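Local coordinates for protein split-soret cytochrome C (Desulfovibrio desulfuricans, PDB 1H21) that carries two c-type hemes and probably one [2Fe-2S] cluster per subunit, works as a homodimer in electron transport, and may take part in sulfate reduction, at residues L121-G135 and K165-D177. Residues are numbered along the deposited sequence; the frame is centred on the assembly and turned at random.
Unlike the reference sequence in segment 165-177: Cys171 (reference Ala).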
ATOM      1  N   LEU A 121       5.145  17.473   9.742  1.00 38.69           N
ATOM      2  CA  LEU A 121       6.221  17.198   8.789  1.00 38.77           C
ATOM      3  C   LEU A 121       6.066  18.106   7.556  1.00 41.14           C
ATOM      4  O   LEU A 121       5.019  18.758   7.378  1.00 41.98           O
ATOM      5  CB  LEU A 121       6.155  15.718   8.366  1.00 35.36           C
ATOM      6  CG  LEU A 121       6.114  14.658   9.479  1.00 34.94           C
ATOM      7  CD1 LEU A 121       5.518  13.369   8.955  1.00 36.50           C
ATOM      8  CD2 LEU A 121       7.507  14.428  10.061  1.00 35.09           C
ATOM      9  N   PRO A 122       7.131  18.237   6.740  1.00 41.72           N
ATOM     10  CA  PRO A 122       8.443  17.601   6.883  1.00 39.99           C
ATOM     11  C   PRO A 122       9.309  18.290   7.940  1.00 42.37           C
ATOM     12  O   PRO A 122       9.033  19.410   8.376  1.00 43.74           O
ATOM     13  CB  PRO A 122       9.048  17.800   5.504  1.00 39.85           C
ATOM     14  CG  PRO A 122       8.547  19.159   5.147  1.00 39.69           C
ATOM     15  CD  PRO A 122       7.082  19.024   5.494  1.00 40.52           C
ATOM     16  N   ILE A 123      10.355  17.593   8.338  1.00 44.08           N
ATOM     17  CA  ILE A 123      11.313  18.080   9.313  1.00 42.76           C
ATOM     18  C   ILE A 123      12.653  18.193   8.570  1.00 43.47           C
ATOM     19  O   ILE A 123      13.364  19.195   8.691  1.00 45.20           O
ATOM     20  CB  ILE A 123      11.409  17.083  10.490  1.00 41.16           C
ATOM     21  CG1 ILE A 123      10.117  17.137  11.310  1.00 40.49           C
ATOM     22  CG2 ILE A 123      12.626  17.357  11.341  1.00 39.96           C
ATOM     23  CD1 ILE A 123      10.024  16.085  12.437  1.00 39.84           C
ATOM     24  N   PHE A 124      12.949  17.190   7.746  1.00 41.05           N
ATOM     25  CA  PHE A 124      14.181  17.126   6.958  1.00 41.61           C
ATOM     26  C   PHE A 124      14.304  18.299   5.997  1.00 45.70           C
ATOM     27  O   PHE A 124      13.308  18.771   5.428  1.00 47.94           O
ATOM     28  CB  PHE A 124      14.236  15.802   6.168  1.00 41.15           C
ATOM     29  CG  PHE A 124      15.450  15.653   5.268  1.00 35.86           C
ATOM     30  CD1 PHE A 124      16.616  15.064   5.736  1.00 34.48           C
ATOM     31  CD2 PHE A 124      15.397  16.049   3.932  1.00 38.95           C
ATOM     32  CE1 PHE A 124      17.714  14.869   4.881  1.00 36.29           C
ATOM     33  CE2 PHE A 124      16.483  15.860   3.071  1.00 35.50           C
ATOM     34  CZ  PHE A 124      17.644  15.270   3.541  1.00 33.79           C
ATOM     35  N   ASN A 125      15.536  18.757   5.816  1.00 48.98           N
ATOM     36  CA  ASN A 125      15.847  19.866   4.910  1.00 50.04           C
ATOM     37  C   ASN A 125      17.168  19.479   4.223  1.00 51.81           C
ATOM     38  O   ASN A 125      18.172  19.228   4.898  1.00 53.92           O
ATOM     39  CB  ASN A 125      16.017  21.162   5.716  1.00 50.24           C
ATOM     40  CG  ASN A 125      15.947  22.402   4.845  1.00 52.78           C
ATOM     41  OD1 ASN A 125      16.411  22.409   3.688  1.00 55.74           O
ATOM     42  ND2 ASN A 125      15.338  23.457   5.383  1.00 51.02           N
ATOM     43  N   PRO A 126      17.183  19.409   2.878  1.00 52.58           N
ATOM     44  CA  PRO A 126      18.415  19.023   2.166  1.00 53.11           C
ATOM     45  C   PRO A 126      19.395  20.175   2.000  1.00 57.60           C
ATOM     46  O   PRO A 126      20.546  19.980   1.547  1.00 59.47           O
ATOM     47  CB  PRO A 126      17.886  18.571   0.807  1.00 49.41           C
ATOM     48  CG  PRO A 126      16.793  19.616   0.560  1.00 48.91           C
ATOM     49  CD  PRO A 126      16.099  19.738   1.928  1.00 47.58           C
ATOM     50  N   GLY A 127      18.950  21.372   2.392  1.00 57.21           N
ATOM     51  CA  GLY A 127      19.770  22.550   2.243  1.00 59.34           C
ATOM     52  C   GLY A 127      19.799  22.864   0.762  1.00 62.35           C
ATOM     53  O   GLY A 127      18.750  22.957   0.121  1.00 61.83           O
ATOM     54  N   ASP A 128      20.995  22.961   0.194  1.00 66.44           N
ATOM     55  CA  ASP A 128      21.123  23.242  -1.224  1.00 68.59           C
ATOM     56  C   ASP A 128      21.229  21.983  -2.078  1.00 67.72           C
ATOM     57  O   ASP A 128      21.390  22.060  -3.300  1.00 69.14           O
ATOM     58  CB  ASP A 128      22.301  24.182  -1.457  1.00 77.93           C
ATOM     59  CG  ASP A 128      22.095  25.540  -0.790  1.00 83.19           C
ATOM     60  OD1 ASP A 128      21.253  26.319  -1.280  1.00 80.24           O
ATOM     61  OD2 ASP A 128      22.750  25.813   0.240  1.00 87.20           O
ATOM     62  N   ALA A 129      21.145  20.821  -1.434  1.00 66.47           N
ATOM     63  CA  ALA A 129      21.181  19.554  -2.165  1.00 63.88           C
ATOM     64  C   ALA A 129      19.761  19.370  -2.707  1.00 59.94           C
ATOM     65  O   ALA A 129      19.432  18.325  -3.291  1.00 60.67           O
ATOM     66  CB  ALA A 129      21.561  18.399  -1.229  1.00 66.08           C
ATOM     67  N   ALA A 130      18.922  20.388  -2.475  1.00 54.49           N
ATOM     68  CA  ALA A 130      17.531  20.391  -2.903  1.00 51.72           C
ATOM     69  C   ALA A 130      17.458  20.206  -4.400  1.00 51.33           C
ATOM     70  O   ALA A 130      18.045  20.986  -5.157  1.00 52.78           O
ATOM     71  CB  ALA A 130      16.868  21.691  -2.511  1.00 46.58           C
ATOM     72  N   GLN A 131      16.747  19.168  -4.833  1.00 50.42           N
ATOM     73  CA  GLN A 131      16.608  18.908  -6.258  1.00 48.37           C
ATOM     74  C   GLN A 131      15.320  19.451  -6.858  1.00 48.85           C
ATOM     75  O   GLN A 131      15.177  19.464  -8.085  1.00 51.22           O
ATOM     76  CB  GLN A 131      16.758  17.421  -6.552  1.00 49.20           C
ATOM     77  CG  GLN A 131      18.117  16.865  -6.151  1.00 46.57           C
ATOM     78  CD  GLN A 131      18.319  15.462  -6.652  1.00 47.45           C
ATOM     79  OE1 GLN A 131      18.724  14.574  -5.880  1.00 42.68           O
ATOM     80  NE2 GLN A 131      18.037  15.239  -7.962  1.00 43.43           N
ATOM     81  N   GLY A 132      14.375  19.851  -6.003  1.00 46.38           N
ATOM     82  CA  GLY A 132      13.116  20.407  -6.478  1.00 45.95           C
ATOM     83  C   GLY A 132      13.115  21.910  -6.318  1.00 46.57           C
ATOM     84  O   GLY A 132      13.235  22.634  -7.305  1.00 49.25           O
ATOM     85  N   VAL A 133      12.892  22.372  -5.091  1.00 47.59           N
ATOM     86  CA  VAL A 133      12.918  23.794  -4.765  1.00 49.33           C
ATOM     87  C   VAL A 133      13.704  23.967  -3.458  1.00 54.12           C
ATOM     88  O   VAL A 133      13.506  23.216  -2.486  1.00 56.04           O
ATOM     89  CB  VAL A 133      11.509  24.405  -4.607  1.00 47.42           C
ATOM     90  CG1 VAL A 133      10.686  24.170  -5.838  1.00 46.23           C
ATOM     91  CG2 VAL A 133      10.816  23.886  -3.338  1.00 49.41           C
ATOM     92  N   LYS A 134      14.641  24.909  -3.468  1.00 55.32           N
ATOM     93  CA  LYS A 134      15.469  25.173  -2.306  1.00 56.15           C
ATOM     94  C   LYS A 134      14.640  26.007  -1.354  1.00 54.08           C
ATOM     95  O   LYS A 134      13.751  26.745  -1.805  1.00 50.17           O
ATOM     96  CB  LYS A 134      16.717  25.947  -2.736  1.00 61.70           C
ATOM     97  CG  LYS A 134      18.034  25.178  -2.569  1.00 72.09           C
ATOM     98  CD  LYS A 134      19.122  25.791  -3.455  1.00 76.58           C
ATOM     99  CE  LYS A 134      18.880  25.517  -4.936  1.00 77.61           C
ATOM    100  NZ  LYS A 134      19.603  26.537  -5.783  1.00 77.99           N
ATOM    101  N   GLY A 135      14.851  25.833  -0.049  1.00 54.55           N
ATOM    102  CA  GLY A 135      14.099  26.662   0.871  1.00 55.41           C
ATOM    103  C   GLY A 135      13.430  26.103   2.101  1.00 55.95           C
ATOM    104  O   GLY A 135      13.951  25.188   2.764  1.00 58.84           O
ATOM    105  N   LYS A 165       6.252  22.385  -7.845  1.00 53.70           N
ATOM    106  CA  LYS A 165       7.577  21.825  -7.549  1.00 51.85           C
ATOM    107  C   LYS A 165       7.706  21.673  -6.044  1.00 48.45           C
ATOM    108  O   LYS A 165       8.474  20.849  -5.542  1.00 46.04           O
ATOM    109  CB  LYS A 165       8.682  22.737  -8.066  1.00 50.02           C
ATOM    110  CG  LYS A 165       8.955  22.573  -9.541  1.00 56.20           C
ATOM    111  CD  LYS A 165      10.426  22.823  -9.841  1.00 61.87           C
ATOM    112  CE  LYS A 165      10.739  22.574 -11.309  1.00 65.61           C
ATOM    113  NZ  LYS A 165      12.208  22.486 -11.548  1.00 68.21           N
ATOM    114  N   GLN A 166       6.932  22.477  -5.330  1.00 47.71           N
ATOM    115  CA  GLN A 166       6.927  22.450  -3.884  1.00 46.99           C
ATOM    116  C   GLN A 166       6.399  21.165  -3.314  1.00 44.75           C
ATOM    117  O   GLN A 166       6.989  20.616  -2.402  1.00 45.96           O
ATOM    118  CB  GLN A 166       6.089  23.602  -3.335  1.00 49.90           C
ATOM    119  CG  GLN A 166       6.758  24.953  -3.294  1.00 50.98           C
ATOM    120  CD  GLN A 166       5.748  26.029  -3.464  1.00 53.84           C
ATOM    121  OE1 GLN A 166       5.203  26.199  -4.562  1.00 57.89           O
ATOM    122  NE2 GLN A 166       5.414  26.717  -2.379  1.00 56.39           N
ATOM    123  N   ARG A 167       5.281  20.677  -3.834  1.00 43.73           N
ATOM    124  CA  ARG A 167       4.736  19.463  -3.259  1.00 43.97           C
ATOM    125  C   ARG A 167       5.571  18.237  -3.605  1.00 43.08           C
ATOM    126  O   ARG A 167       5.604  17.265  -2.839  1.00 46.23           O
ATOM    127  CB  ARG A 167       3.225  19.312  -3.517  1.00 39.89           C
ATOM    128  CG  ARG A 167       2.832  18.571  -4.745  1.00 45.82           C
ATOM    129  CD  ARG A 167       2.636  17.076  -4.507  1.00 41.66           C
ATOM    130  NE  ARG A 167       3.134  16.362  -5.681  1.00 44.36           N
ATOM    131  CZ  ARG A 167       3.819  15.224  -5.644  1.00 48.33           C
ATOM    132  NH1 ARG A 167       4.073  14.626  -4.481  1.00 52.73           N
ATOM    133  NH2 ARG A 167       4.372  14.766  -6.755  1.00 49.64           N
ATOM    134  N   SER A 168       6.273  18.279  -4.734  1.00 39.52           N
ATOM    135  CA  SER A 168       7.135  17.166  -5.084  1.00 39.83           C
ATOM    136  C   SER A 168       8.405  17.287  -4.218  1.00 41.80           C
ATOM    137  O   SER A 168       9.049  16.291  -3.910  1.00 41.27           O
ATOM    138  CB  SER A 168       7.470  17.166  -6.570  1.00 41.91           C
ATOM    139  OG  SER A 168       8.403  18.172  -6.895  1.00 53.31           O
ATOM    140  N   GLU A 169       8.754  18.515  -3.827  1.00 41.56           N
ATOM    141  CA  GLU A 169       9.902  18.738  -2.955  1.00 38.75           C
ATOM    142  C   GLU A 169       9.465  18.214  -1.592  1.00 37.23           C
ATOM    143  O   GLU A 169      10.193  17.480  -0.933  1.00 40.08           O
ATOM    144  CB  GLU A 169      10.233  20.232  -2.865  1.00 35.50           C
ATOM    145  CG  GLU A 169      11.388  20.584  -1.915  1.00 35.43           C
ATOM    146  CD  GLU A 169      12.743  20.016  -2.339  1.00 34.73           C
ATOM    147  OE1 GLU A 169      13.073  20.040  -3.538  1.00 29.22           O
ATOM    148  OE2 GLU A 169      13.501  19.571  -1.448  1.00 36.55           O
ATOM    149  N   ARG A 170       8.244  18.555  -1.199  1.00 36.25           N
ATOM    150  CA  ARG A 170       7.680  18.111   0.072  1.00 34.66           C
ATOM    151  C   ARG A 170       7.674  16.590   0.194  1.00 36.69           C
ATOM    152  O   ARG A 170       8.129  16.054   1.207  1.00 40.35           O
ATOM    153  CB  ARG A 170       6.242  18.614   0.241  1.00 31.51           C
ATOM    154  CG  ARG A 170       5.532  18.074   1.486  1.00 32.16           C
ATOM    155  CD  ARG A 170       4.040  18.024   1.256  1.00 35.53           C
ATOM    156  NE  ARG A 170       3.271  17.488   2.379  1.00 33.95           N
ATOM    157  CZ  ARG A 170       2.603  16.336   2.333  1.00 38.53           C
ATOM    158  NH1 ARG A 170       2.623  15.588   1.226  1.00 42.65           N
ATOM    159  NH2 ARG A 170       1.877  15.949   3.378  1.00 37.54           N
ATOM    160  N   CYS A 171       7.149  15.893  -0.815  1.00 35.75           N
ATOM    161  CA  CYS A 171       7.101  14.438  -0.733  1.00 37.39           C
ATOM    162  C   CYS A 171       8.503  13.848  -0.673  1.00 34.40           C
ATOM    163  O   CYS A 171       8.739  12.875   0.051  1.00 33.18           O
ATOM    164  CB  CYS A 171       6.197  13.808  -1.820  1.00 40.16           C
ATOM    165  SG  CYS A 171       4.359  13.926  -1.442  1.00 45.95           S
ATOM    166  N   GLY A 172       9.453  14.541  -1.293  1.00 34.37           N
ATOM    167  CA  GLY A 172      10.838  14.092  -1.288  1.00 34.93           C
ATOM    168  C   GLY A 172      11.429  14.157   0.109  1.00 39.06           C
ATOM    169  O   GLY A 172      12.167  13.257   0.523  1.00 42.96           O
ATOM    170  N   ARG A 173      11.095  15.213   0.849  1.00 37.23           N
ATOM    171  CA  ARG A 173      11.589  15.383   2.206  1.00 35.21           C
ATOM    172  C   ARG A 173      10.884  14.426   3.148  1.00 34.98           C
ATOM    173  O   ARG A 173      11.510  13.886   4.062  1.00 39.56           O
ATOM    174  CB  ARG A 173      11.404  16.830   2.668  1.00 39.07           C
ATOM    175  CG  ARG A 173      12.118  17.836   1.752  1.00 43.16           C
ATOM    176  CD  ARG A 173      11.957  19.298   2.190  1.00 46.58           C
ATOM    177  NE  ARG A 173      12.491  20.220   1.176  1.00 50.21           N
ATOM    178  CZ  ARG A 173      12.843  21.488   1.398  1.00 50.16           C
ATOM    179  NH1 ARG A 173      12.723  22.017   2.614  1.00 42.89           N
ATOM    180  NH2 ARG A 173      13.292  22.233   0.385  1.00 46.40           N
ATOM    181  N   LEU A 174       9.595  14.191   2.914  1.00 33.19           N
ATOM    182  CA  LEU A 174       8.832  13.275   3.750  1.00 31.74           C
ATOM    183  C   LEU A 174       9.437  11.890   3.640  1.00 29.82           C
ATOM    184  O   LEU A 174       9.501  11.153   4.625  1.00 31.87           O
ATOM    185  CB  LEU A 174       7.370  13.226   3.331  1.00 35.27           C
ATOM    186  CG  LEU A 174       6.499  14.451   3.621  1.00 37.05           C
ATOM    187  CD1 LEU A 174       5.068  14.134   3.194  1.00 36.98           C
ATOM    188  CD2 LEU A 174       6.546  14.806   5.092  1.00 30.20           C
ATOM    189  N   THR A 175       9.906  11.545   2.448  1.00 28.34           N
ATOM    190  CA  THR A 175      10.548  10.245   2.252  1.00 32.66           C
ATOM    191  C   THR A 175      11.714  10.087   3.252  1.00 33.72           C
ATOM    192  O   THR A 175      11.881   9.035   3.875  1.00 33.86           O
ATOM    193  CB  THR A 175      11.066  10.092   0.811  1.00 26.97           C
ATOM    194  OG1 THR A 175       9.960  10.138  -0.094  1.00 34.56           O
ATOM    195  CG2 THR A 175      11.748   8.778   0.641  1.00 25.34           C
ATOM    196  N   ALA A 176      12.446  11.184   3.456  1.00 34.71           N
ATOM    197  CA  ALA A 176      13.596  11.251   4.355  1.00 29.43           C
ATOM    198  C   ALA A 176      13.180  11.128   5.798  1.00 29.43           C
ATOM    199  O   ALA A 176      13.749  10.332   6.530  1.00 30.09           O
ATOM    200  CB  ALA A 176      14.321  12.536   4.145  1.00 33.42           C
ATOM    201  N   ASP A 177      12.171  11.889   6.199  1.00 30.42           N
ATOM    202  CA  ASP A 177      11.681  11.817   7.567  1.00 33.88           C
ATOM    203  C   ASP A 177      11.215  10.405   7.921  1.00 36.10           C
ATOM    204  O   ASP A 177      11.407   9.946   9.048  1.00 38.78           O
ATOM    205  CB  ASP A 177      10.492  12.761   7.771  1.00 38.99           C
ATOM    206  CG  ASP A 177      10.856  14.229   7.644  1.00 43.74           C
ATOM    207  OD1 ASP A 177      11.925  14.662   8.136  1.00 44.32           O
ATOM    208  OD2 ASP A 177      10.037  14.986   7.085  1.00 48.19           O
TER
HETATM  209  O   HOH W   1      11.974  21.077   5.010  1.00 31.59           O
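Asp177 and Glu169, two turns apart on helix 165-192, take hold of backbone N-H groups of the irregular loop 121-135, part of the connection between helix 102-118 and helix 147-158; both segments belong to the C_GCAxxG_C_C putative redox-active region. At the tight end, Asp177 straddles two successive amides: its OD1 takes Phe124 N at 2.8 Å on the syn lone pair, and OD2 takes Ile123 N at 2.9 Å, also on the syn side but 27° out of the carboxylate plane. Beside this fork, Leu174 CD2 lies 3.4 Å from Leu121 CB and reaches Pro122, which follows a cis peptide bond. The ring of Phe124, swung anti to its own N (chi1 178°), receives Ala176 CB over one face, a CH-pi contact; Tyr34 of helix 26-38 meets the same ring. Cys171, inferred to bind the iron-sulfur cluster, points away from the loop and touches Val151 of helix 147-158.

Toward the helix start the contact opens to solvent: Val133 CG1 rests on Lys165 CB, but the rest of the exposed lysine chain runs on past Gly132 O.

In the middle, Glu169 bends at chi2 (64°), and OE1 accepts from Val133 N, from above the carboxylate plane, and weakly from Gly132 N. Its OE2, also bonded by Tyr34 OH, forms a salt bridge with Arg173 NE through the anti lone pair, which probably helps orient the guanidinium toward the loop. There NH2 bonds weakly to Val133 O, NH1 weakly and at long range to Gly135 O, and Pro126 CD sits over the guanidinium centre. A water bridges Phe124 O and Arg173 NH1, 2.7 Å from each, in the guanidinium plane.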